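PDB 5M2A: beta subunit of photoactivated adenylyl cyclase from Beggiatoa sp. PS, which probably makes cyclic AMP from ATP under blue light, sensing the light through a flavin-binding BLUF domain joined to an adenylyl cyclase catalytic domain. Local coordinates for residues Val9-Ser15 against His74-Leu80; Asn38-Val42 against Arg89-Ala95; Ile190-Tyr194 against Arg220-Asp224. All blocks are in the same frame, centred on the assembly; numbering follows the deposited sequence. Where two conformers were deposited one is given.

Contact 1. Residues Val9-Ser15 against His74-Leu80; sequences VYISKIS and HTNILCL. With FMN (flavin mononucleotide), chain F.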
loop_
_atom_site.group_PDB
_atom_site.type_symbol
_atom_site.label_atom_id
_atom_site.label_comp_id
_atom_site.label_asym_id
_atom_site.label_seq_id
_atom_site.Cartn_x
_atom_site.Cartn_y
_atom_site.Cartn_z
ATOM N N VAL A 9 -10.041 -21.009 -7.070
ATOM C CA VAL A 9 -10.268 -20.125 -8.200
ATOM C C VAL A 9 -9.039 -19.249 -8.327
ATOM O O VAL A 9 -8.516 -18.773 -7.315
ATOM C CB VAL A 9 -11.530 -19.262 -8.015
ATOM C CG1 VAL A 9 -11.799 -18.436 -9.266
ATOM C CG2 VAL A 9 -12.732 -20.128 -7.673
ATOM N N TYR A 10 -8.562 -19.065 -9.553
ATOM C CA TYR A 10 -7.390 -18.239 -9.782
ATOM C C TYR A 10 -7.566 -17.461 -11.072
ATOM O O TYR A 10 -8.378 -17.810 -11.933
ATOM C CB TYR A 10 -6.092 -19.076 -9.827
ATOM C CG TYR A 10 -5.884 -19.884 -11.088
ATOM C CD1 TYR A 10 -5.349 -19.306 -12.236
ATOM C CD2 TYR A 10 -6.212 -21.233 -11.128
ATOM C CE1 TYR A 10 -5.163 -20.047 -13.393
ATOM C CE2 TYR A 10 -6.025 -21.980 -12.276
ATOM C CZ TYR A 10 -5.502 -21.384 -13.407
ATOM O OH TYR A 10 -5.315 -22.122 -14.556
ATOM N N ILE A 11 -6.784 -16.391 -11.190
ATOM C CA ILE A 11 -6.676 -15.632 -12.423
ATOM C C ILE A 11 -5.215 -15.619 -12.855
ATOM O O ILE A 11 -4.294 -15.803 -12.052
ATOM C CB ILE A 11 -7.208 -14.201 -12.270
ATOM C CG1 ILE A 11 -6.484 -13.497 -11.126
ATOM C CG2 ILE A 11 -8.692 -14.225 -12.010
ATOM C CD1 ILE A 11 -6.966 -12.087 -10.901
ATOM N N SER A 12 -5.010 -15.398 -14.148
ATOM C CA SER A 12 -3.663 -15.381 -14.692
ATOM C C SER A 12 -3.640 -14.534 -15.953
ATOM O O SER A 12 -4.677 -14.234 -16.549
ATOM C CB SER A 12 -3.162 -16.796 -14.987
ATOM O OG SER A 12 -3.829 -17.332 -16.112
ATOM N N LYS A 13 -2.431 -14.147 -16.343
ATOM C CA LYS A 13 -2.180 -13.441 -17.590
ATOM C C LYS A 13 -1.718 -14.435 -18.641
ATOM O O LYS A 13 -0.758 -15.177 -18.418
ATOM C CB LYS A 13 -1.124 -12.350 -17.401
ATOM C CG LYS A 13 -0.862 -11.523 -18.644
ATOM C CD LYS A 13 0.163 -10.426 -18.370
ATOM C CE LYS A 13 0.449 -9.608 -19.613
ATOM N NZ LYS A 13 1.452 -8.528 -19.368
ATOM N N ILE A 14 -2.402 -14.446 -19.782
ATOM C CA ILE A 14 -2.011 -15.313 -20.885
ATOM C C ILE A 14 -0.665 -14.854 -21.428
ATOM O O ILE A 14 -0.480 -13.676 -21.757
ATOM C CB ILE A 14 -3.088 -15.302 -21.978
ATOM C CG1 ILE A 14 -4.458 -15.597 -21.362
ATOM C CG2 ILE A 14 -2.739 -16.290 -23.072
ATOM C CD1 ILE A 14 -5.607 -15.499 -22.347
ATOM N N SER A 15 0.283 -15.787 -21.524
ATOM C CA SER A 15 1.622 -15.466 -22.012
ATOM C C SER A 15 1.578 -15.157 -23.503
ATOM O O SER A 15 1.200 -16.013 -24.309
ATOM C CB SER A 15 2.577 -16.627 -21.743
ATOM O OG SER A 15 2.763 -16.835 -20.355
ATOM N N HIS A 74 0.970 -19.157 -19.248
ATOM C CA HIS A 74 0.408 -18.034 -18.515
ATOM C C HIS A 74 1.365 -17.623 -17.404
ATOM O O HIS A 74 2.312 -18.340 -17.069
ATOM C CB HIS A 74 -0.998 -18.355 -17.976
ATOM C CG HIS A 74 -1.040 -19.485 -16.993
ATOM N ND1 HIS A 74 -2.108 -19.683 -16.145
ATOM C CD2 HIS A 74 -0.156 -20.473 -16.721
ATOM C CE1 HIS A 74 -1.881 -20.744 -15.392
ATOM N NE2 HIS A 74 -0.703 -21.243 -15.722
ATOM N N THR A 75 1.119 -16.436 -16.854
ATOM C CA THR A 75 2.018 -15.824 -15.886
ATOM C C THR A 75 1.193 -14.935 -14.965
ATOM O O THR A 75 -0.014 -14.773 -15.156
ATOM C CB THR A 75 3.124 -15.029 -16.588
ATOM O OG1 THR A 75 4.106 -14.620 -15.625
ATOM C CG2 THR A 75 2.540 -13.796 -17.261
ATOM N N ASN A 76 1.859 -14.346 -13.969
ATOM C CA ASN A 76 1.200 -13.520 -12.952
ATOM C C ASN A 76 -0.030 -14.234 -12.396
ATOM O O ASN A 76 -1.152 -13.719 -12.408
ATOM C CB ASN A 76 0.836 -12.141 -13.506
ATOM C CG ASN A 76 0.475 -11.143 -12.410
ATOM O OD1 ASN A 76 -0.228 -10.155 -12.647
ATOM N ND2 ASN A 76 0.948 -11.408 -11.197
ATOM N N ILE A 77 0.193 -15.447 -11.907
ATOM C CA ILE A 77 -0.898 -16.274 -11.404
ATOM C C ILE A 77 -1.222 -15.875 -9.972
ATOM O O ILE A 77 -0.335 -15.807 -9.113
ATOM C CB ILE A 77 -0.529 -17.762 -11.499
ATOM C CG1 ILE A 77 -0.210 -18.131 -12.950
ATOM C CG2 ILE A 77 -1.661 -18.620 -10.938
ATOM C CD1 ILE A 77 0.523 -19.451 -13.094
ATOM N N LEU A 78 -2.501 -15.613 -9.707
ATOM C CA LEU A 78 -2.959 -15.280 -8.363
ATOM C C LEU A 78 -4.178 -16.132 -8.050
ATOM O O LEU A 78 -5.223 -15.997 -8.699
ATOM C CB LEU A 78 -3.280 -13.791 -8.226
ATOM C CG LEU A 78 -3.892 -13.386 -6.882
ATOM C CD1 LEU A 78 -2.944 -13.691 -5.739
ATOM C CD2 LEU A 78 -4.287 -11.915 -6.865
ATOM N N CYS A 79 -4.041 -17.011 -7.066
ATOM C CA CYS A 79 -5.187 -17.746 -6.555
ATOM C C CYS A 79 -6.012 -16.823 -5.667
ATOM O O CYS A 79 -5.489 -16.239 -4.712
ATOM C CB CYS A 79 -4.735 -18.981 -5.779
ATOM S SG CYS A 79 -6.108 -19.971 -5.144
ATOM N N LEU A 80 -7.303 -16.697 -5.983
ATOM C CA LEU A 80 -8.177 -15.728 -5.333
ATOM C C LEU A 80 -8.993 -16.308 -4.195
ATOM O O LEU A 80 -9.365 -15.574 -3.272
ATOM C CB LEU A 80 -9.148 -15.123 -6.348
ATOM C CG LEU A 80 -8.544 -14.288 -7.467
ATOM C CD1 LEU A 80 -9.665 -13.833 -8.375
ATOM C CD2 LEU A 80 -7.785 -13.105 -6.892
HETATM N N1 FMN F . -4.111 -29.500 -17.096
HETATM C C2 FMN F . -5.012 -30.369 -16.512
HETATM O O2 FMN F . -4.755 -31.566 -16.443
HETATM N N3 FMN F . -6.199 -29.899 -15.988
HETATM C C4 FMN F . -6.490 -28.552 -16.053
HETATM O O4 FMN F . -7.548 -28.126 -15.592
HETATM C C4A FMN F . -5.592 -27.677 -16.640
HETATM N N5 FMN F . -5.901 -26.340 -16.699
HETATM C C5A FMN F . -5.020 -25.463 -17.276
HETATM C C6 FMN F . -5.345 -24.118 -17.325
HETATM C C7 FMN F . -4.466 -23.217 -17.906
HETATM C C7M FMN F . -4.842 -21.767 -17.950
HETATM C C8 FMN F . -3.260 -23.669 -18.439
HETATM C C8M FMN F . -2.301 -22.706 -19.069
HETATM C C9 FMN F . -2.934 -25.021 -18.387
HETATM C C9A FMN F . -3.815 -25.922 -17.802
HETATM N N10 FMN F . -3.499 -27.264 -17.744
HETATM C C10 FMN F . -4.391 -28.149 -17.165
HETATM C "C1'" FMN F . -2.200 -27.737 -18.341
HETATM C "C2'" FMN F . -1.195 -28.267 -17.327
HETATM O "O2'" FMN F . -0.404 -27.201 -16.858
HETATM C "C3'" FMN F . -0.307 -29.295 -18.014
HETATM O "O3'" FMN F . 0.152 -28.758 -19.238
HETATM C "C4'" FMN F . -1.090 -30.576 -18.288
HETATM O "O4'" FMN F . -1.580 -31.097 -17.074
HETATM C "C5'" FMN F . -0.219 -31.628 -18.964
HETATM O "O5'" FMN F . 0.866 -31.931 -18.117
HETATM P P FMN F . 1.828 -33.181 -18.428
HETATM O O1P FMN F . 1.133 -34.435 -17.955
HETATM O O2P FMN F . 2.076 -33.263 -19.919
HETATM O O3P FMN F . 3.135 -32.997 -17.692
#
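Three side chains share one torsional choice: Tyr10, Ser12 and His74 (chi1 62° in the histidine) each carry their first branch between the backbone N and the carbonyl carbon, and this brings phenol, hydroxyl and imidazole together on the flavin side of the sheet. Ser12 OG lies at the edge of the imidazole, in its plane, and forms a hydrogen bond of 2.9 Å with His74 ND1; since NE2 on the far side of the ring binds the backbone oxygen of Ile68, both nitrogens are engaged and the rotation of the ring is fixed. One face of the imidazole has FMN C8M 3.8 Å above its centre, while Ile77 CD1 lies against the opposite face, nearer the rim. The Tyr10 side chain crosses that of His74 at about a right angle and runs beside Ile77, its CD1 4.0 Å from Ile77 CG2. Its OH ends 3.4 Å from FMN C6 and is hydrogen-bonded to Gln52, which also binds the flavin. The backbones form an antiparallel pair in the sheet of a BLUF domain. Ile11 and Leu78 exchange two backbone bonds, Leu78 N to Ile11 O being nearly straight (173°), as do Lys13 and Thr75; between these pairs the register slips by one residue, a beta bulge where segment 74-80 turns its corner at Asn76. On the face away from the flavin, Ile11 CG2 meets Leu80 CD1 at 3.8 Å, and both residues pack on Ile119 of the second subunit, while Arg124 of helix 110-129 lies against Ile11 and Leu78.

Contact 2. Residues Asn38-Val42 against Arg89-Ala95; sequences NITGV and RMFPNWA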
loop_
_atom_site.group_PDB
_atom_site.type_symbol
_atom_site.label_atom_id
_atom_site.label_comp_id
_atom_site.label_asym_id
_atom_site.label_seq_id
_atom_site.Cartn_x
_atom_site.Cartn_y
_atom_site.Cartn_z
ATOM N N ASN A 38 -10.953 -37.241 -11.322
ATOM C CA ASN A 38 -12.268 -36.837 -10.820
ATOM C C ASN A 38 -12.294 -35.342 -10.494
ATOM O O ASN A 38 -12.860 -34.910 -9.488
ATOM C CB ASN A 38 -12.671 -37.676 -9.606
ATOM C CG ASN A 38 -14.172 -37.696 -9.377
ATOM O OD1 ASN A 38 -14.957 -37.518 -10.308
ATOM N ND2 ASN A 38 -14.576 -37.917 -8.130
ATOM N N ILE A 39 -11.662 -34.543 -11.354
ATOM C CA ILE A 39 -11.639 -33.089 -11.213
ATOM C C ILE A 39 -12.660 -32.495 -12.168
ATOM O O ILE A 39 -12.824 -32.968 -13.300
ATOM C CB ILE A 39 -10.229 -32.519 -11.477
ATOM C CG1 ILE A 39 -9.252 -33.003 -10.406
ATOM C CG2 ILE A 39 -10.242 -30.984 -11.518
ATOM C CD1 ILE A 39 -7.837 -32.509 -10.596
ATOM N N THR A 40 -13.371 -31.472 -11.704
ATOM C CA THR A 40 -14.287 -30.721 -12.541
ATOM C C THR A 40 -13.964 -29.237 -12.422
ATOM O O THR A 40 -13.272 -28.801 -11.498
ATOM C CB THR A 40 -15.747 -30.988 -12.155
ATOM O OG1 THR A 40 -15.932 -30.750 -10.756
ATOM C CG2 THR A 40 -16.141 -32.433 -12.489
ATOM N N GLY A 41 -14.453 -28.462 -13.376
ATOM C CA GLY A 41 -14.258 -27.027 -13.318
ATOM C C GLY A 41 -14.535 -26.356 -14.641
ATOM O O GLY A 41 -15.070 -26.950 -15.579
ATOM N N VAL A 42 -14.182 -25.068 -14.684
ATOM C CA VAL A 42 -14.400 -24.224 -15.848
ATOM C C VAL A 42 -13.166 -23.378 -16.080
ATOM O O VAL A 42 -12.480 -22.972 -15.134
ATOM C CB VAL A 42 -15.642 -23.309 -15.701
ATOM C CG1 VAL A 42 -16.895 -24.127 -15.638
ATOM C CG2 VAL A 42 -15.526 -22.436 -14.466
ATOM N N ARG A 89 -20.013 -30.258 -5.611
ATOM C CA ARG A 89 -19.312 -29.732 -6.772
ATOM C C ARG A 89 -20.140 -28.635 -7.424
ATOM O O ARG A 89 -21.367 -28.726 -7.506
ATOM C CB ARG A 89 -19.042 -30.841 -7.787
ATOM C CG ARG A 89 -17.945 -31.804 -7.385
ATOM C CD ARG A 89 -17.781 -32.894 -8.432
ATOM N NE ARG A 89 -16.833 -33.916 -8.004
ATOM C CZ ARG A 89 -15.536 -33.898 -8.286
ATOM N NH1 ARG A 89 -15.024 -32.902 -8.999
ATOM N NH2 ARG A 89 -14.750 -34.873 -7.853
ATOM N N MET A 90 -19.456 -27.594 -7.893
ATOM C CA MET A 90 -20.132 -26.521 -8.604
ATOM C C MET A 90 -20.450 -26.900 -10.048
ATOM O O MET A 90 -21.469 -26.458 -10.591
ATOM C CB MET A 90 -19.264 -25.261 -8.568
ATOM C CG MET A 90 -20.042 -23.973 -8.562
ATOM S SD MET A 90 -18.962 -22.547 -8.346
ATOM C CE MET A 90 -20.193 -21.298 -7.973
ATOM N N PHE A 91 -19.605 -27.714 -10.677
ATOM C CA PHE A 91 -19.746 -28.080 -12.085
ATOM C C PHE A 91 -19.579 -29.587 -12.230
ATOM O O PHE A 91 -18.656 -30.068 -12.895
ATOM C CB PHE A 91 -18.736 -27.314 -12.938
ATOM C CG PHE A 91 -18.727 -25.847 -12.659
ATOM C CD1 PHE A 91 -19.727 -25.033 -13.162
ATOM C CD2 PHE A 91 -17.743 -25.284 -11.870
ATOM C CE1 PHE A 91 -19.732 -23.678 -12.900
ATOM C CE2 PHE A 91 -17.745 -23.927 -11.602
ATOM C CZ PHE A 91 -18.746 -23.124 -12.122
ATOM N N PRO A 92 -20.493 -30.363 -11.646
ATOM C CA PRO A 92 -20.296 -31.820 -11.583
ATOM C C PRO A 92 -20.216 -32.500 -12.938
ATOM O O PRO A 92 -19.692 -33.616 -13.020
ATOM C CB PRO A 92 -21.524 -32.302 -10.798
ATOM C CG PRO A 92 -22.565 -31.266 -11.069
ATOM C CD PRO A 92 -21.820 -29.960 -11.152
ATOM N N ASN A 93 -20.715 -31.870 -14.001
ATOM C CA ASN A 93 -20.788 -32.504 -15.311
ATOM C C ASN A 93 -19.678 -32.065 -16.255
ATOM O O ASN A 93 -19.637 -32.534 -17.396
ATOM C CB ASN A 93 -22.148 -32.220 -15.958
ATOM C CG ASN A 93 -23.311 -32.651 -15.088
ATOM O OD1 ASN A 93 -23.349 -33.774 -14.587
ATOM N ND2 ASN A 93 -24.265 -31.749 -14.894
ATOM N N TRP A 94 -18.783 -31.182 -15.818
ATOM C CA TRP A 94 -17.740 -30.629 -16.679
ATOM C C TRP A 94 -16.375 -30.993 -16.110
ATOM O O TRP A 94 -15.931 -30.384 -15.136
ATOM C CB TRP A 94 -17.875 -29.117 -16.796
ATOM C CG TRP A 94 -19.161 -28.636 -17.394
ATOM C CD1 TRP A 94 -20.017 -29.338 -18.190
ATOM C CD2 TRP A 94 -19.733 -27.332 -17.240
ATOM N NE1 TRP A 94 -21.092 -28.550 -18.542
ATOM C CE2 TRP A 94 -20.939 -27.313 -17.970
ATOM C CE3 TRP A 94 -19.345 -26.180 -16.551
ATOM C CZ2 TRP A 94 -21.759 -26.184 -18.031
ATOM C CZ3 TRP A 94 -20.160 -25.056 -16.616
ATOM C CH2 TRP A 94 -21.350 -25.068 -17.350
ATOM N N ALA A 95 -15.704 -31.974 -16.718
ATOM C CA ALA A 95 -14.313 -32.241 -16.364
ATOM C C ALA A 95 -13.477 -30.971 -16.503
ATOM O O ALA A 95 -12.697 -30.616 -15.608
ATOM C CB ALA A 95 -13.759 -33.359 -17.247
#
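Thr40 and Ala95 bring their backbones to 4.1 Å between CA atoms, and beside them Gly41 N donates a hydrogen bond of 3.0 Å to Trp94 O, at the close of a type I turn from Phe91 to Trp94. Arg89, extended from CG to NE, reaches across to residues 38-40 with its guanidinium edge. NH1 gives a bond of 2.9 Å to Thr40 OG1, which sits in the guanidinium plane, and a weak one to Asn38 O. Asn38 O also accepts from NH2, at a distance so short that its exact length is doubtful. Thr40 OG1 is also hydrogen-bonded to Glu55, whose carboxylate takes the backbone N-H groups of Met90 and Phe91 as well, so this one acid is joined to both segments. In the BLUF sheet this is where strand 40-46 receives the loop leading into its parallel neighbour, strand 97-100. Val42 has CG1 anti to its carbonyl carbon (chi1 -65°); in the conformer given, this methyl lies over the centre of the Phe91 ring in a CH-pi contact, 3.8 Å from the centroid, and also meets the Trp94 indole edge. Met90 CB lies on the other face of Phe91, and Pro111 of the second subunit packs on both Val42 and Phe91.

Contact 3. Residues Ile190-Tyr194 against Arg220-Asp224; sequences IISAY and RTSLD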
loop_
_atom_site.group_PDB
_atom_site.type_symbol
_atom_site.label_atom_id
_atom_site.label_comp_id
_atom_site.label_asym_id
_atom_site.label_seq_id
_atom_site.Cartn_x
_atom_site.Cartn_y
_atom_site.Cartn_z
ATOM N N ILE A 190 15.200 -7.854 -6.519
ATOM C CA ILE A 190 16.212 -8.650 -5.841
ATOM C C ILE A 190 15.692 -9.142 -4.498
ATOM O O ILE A 190 15.866 -10.313 -4.159
ATOM C CB ILE A 190 17.513 -7.844 -5.698
ATOM C CG1 ILE A 190 18.098 -7.601 -7.103
ATOM C CG2 ILE A 190 18.522 -8.576 -4.812
ATOM C CD1 ILE A 190 19.309 -6.670 -7.127
ATOM N N ILE A 191 15.058 -8.255 -3.720
ATOM C CA ILE A 191 14.433 -8.666 -2.458
ATOM C C ILE A 191 13.509 -9.852 -2.703
ATOM O O ILE A 191 13.535 -10.853 -1.977
ATOM C CB ILE A 191 13.663 -7.485 -1.837
ATOM C CG1 ILE A 191 14.639 -6.408 -1.349
ATOM C CG2 ILE A 191 12.726 -7.980 -0.693
ATOM C CD1 ILE A 191 13.978 -5.073 -1.006
ATOM N N SER A 192 12.661 -9.748 -3.733
ATOM C CA SER A 192 11.666 -10.786 -3.997
ATOM C C SER A 192 12.312 -12.066 -4.517
ATOM O O SER A 192 11.822 -13.171 -4.246
ATOM C CB SER A 192 10.628 -10.264 -4.996
ATOM O OG SER A 192 10.017 -9.080 -4.497
ATOM N N ALA A 193 13.410 -11.940 -5.264
ATOM C CA ALA A 193 14.126 -13.125 -5.730
ATOM C C ALA A 193 14.697 -13.927 -4.570
ATOM O O ALA A 193 14.777 -15.159 -4.647
ATOM C CB ALA A 193 15.250 -12.725 -6.683
ATOM N N TYR A 194 15.099 -13.253 -3.496
ATOM C CA TYR A 194 15.645 -13.928 -2.331
ATOM C C TYR A 194 14.569 -14.308 -1.317
ATOM O O TYR A 194 14.903 -14.755 -0.218
ATOM C CB TYR A 194 16.721 -13.055 -1.664
ATOM C CG TYR A 194 18.070 -13.109 -2.358
ATOM C CD1 TYR A 194 18.984 -14.108 -2.058
ATOM C CD2 TYR A 194 18.428 -12.156 -3.309
ATOM C CE1 TYR A 194 20.224 -14.162 -2.686
ATOM C CE2 TYR A 194 19.656 -12.198 -3.928
ATOM C CZ TYR A 194 20.552 -13.198 -3.616
ATOM O OH TYR A 194 21.772 -13.246 -4.243
ATOM N N ARG A 220 22.920 -11.203 1.175
ATOM C CA ARG A 220 23.118 -11.336 -0.272
ATOM C C ARG A 220 22.236 -10.364 -1.048
ATOM O O ARG A 220 22.670 -9.780 -2.053
ATOM C CB ARG A 220 22.832 -12.780 -0.703
ATOM C CG ARG A 220 23.822 -13.758 -0.151
ATOM C CD ARG A 220 23.455 -15.211 -0.448
ATOM N NE ARG A 220 24.527 -16.073 0.046
ATOM C CZ ARG A 220 24.328 -17.268 0.594
ATOM N NH1 ARG A 220 23.096 -17.732 0.719
ATOM N NH2 ARG A 220 25.353 -17.994 1.022
ATOM N N THR A 221 20.980 -10.220 -0.631
ATOM C CA THR A 221 20.120 -9.194 -1.203
ATOM C C THR A 221 20.807 -7.837 -1.188
ATOM O O THR A 221 20.884 -7.144 -2.211
ATOM C CB THR A 221 18.820 -9.126 -0.408
ATOM O OG1 THR A 221 18.045 -10.302 -0.659
ATOM C CG2 THR A 221 18.025 -7.895 -0.810
ATOM N N SER A 222 21.294 -7.439 -0.016
ATOM C CA SER A 222 21.911 -6.126 0.142
ATOM C C SER A 222 23.126 -5.972 -0.764
ATOM O O SER A 222 23.314 -4.930 -1.405
ATOM C CB SER A 222 22.299 -5.930 1.610
ATOM O OG SER A 222 21.152 -6.103 2.433
ATOM N N LEU A 223 24.004 -6.979 -0.782
ATOM C CA LEU A 223 25.192 -6.891 -1.632
ATOM C C LEU A 223 24.820 -6.891 -3.107
ATOM O O LEU A 223 25.443 -6.193 -3.915
ATOM C CB LEU A 223 26.139 -8.050 -1.324
ATOM C CG LEU A 223 26.604 -8.087 0.126
ATOM C CD1 LEU A 223 27.341 -9.401 0.407
ATOM C CD2 LEU A 223 27.495 -6.885 0.416
ATOM N N ASP A 224 23.813 -7.676 -3.479
ATOM C CA ASP A 224 23.387 -7.701 -4.875
ATOM C C ASP A 224 22.829 -6.354 -5.306
ATOM O O ASP A 224 23.073 -5.907 -6.437
ATOM C CB ASP A 224 22.348 -8.807 -5.097
ATOM C CG ASP A 224 22.979 -10.189 -5.200
ATOM O OD1 ASP A 224 24.208 -10.302 -4.990
ATOM O OD2 ASP A 224 22.244 -11.163 -5.488
#
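Tyr194 OH donates a very short hydrogen bond, 2.5 Å, to Asp224 OD2, which lies at the edge of the phenol in the plane of the ring. The carboxylate itself is turned 57° from that plane. One face of the ring rests on the backbone of the opposing helix, with Thr221 N 4.0 Å above its centre and Arg220 C nearer the rim. Arg220 adds its CB, 3.6 Å from Tyr194 CE1, before the rest of its chain leads away. Near the root of the tyrosine, Thr221 OG1 comes within 3.2 Å of Tyr194 CB; that hydroxyl is hydrogen-bonded to the carbonyl oxygen of Ala217 one turn back. With OG1 so placed, the threonine methyl is anti to the backbone N and reaches Ile191 CG1 at 3.7 Å. Ile190 CG2 meanwhile touches CB of the same Asp224 at 3.8 Å. Further out, Phe157 of strand 150-161 lies against Ile191 and Thr221; from strand 205-211, Val206 and Ala208 touch Ile191, and Phe210 touches Thr221. Tyr194 is the first residue to leave helical geometry after helix 173-193, so the contact joins the end of that helix to helix 215-235 over the beta sheet, the alpha/beta layering of a class III nucleotidyl cyclase catalytic domain.

In the fold
From the N terminus, strand 5-14 provides the first half of contact 1, and strand 40-46 then begins with the first half of contact 2. Contact 1 closes when the chain returns through strands 74-75 and 77-83, a loop of 58 residues that includes helices 20-36 and 58-69; contact 2 closes only afterwards, in the loop before strand 97-100. The two therefore cross along the chain, tying different parts of one BLUF sheet together with centres about 20 Å apart, and both touch the second subunit. Past helix 110-129 comes the cyclase domain, where contact 3 closes a shorter loop through strands 197-202 and 205-211, its centre about 25 Å from that of contact 1.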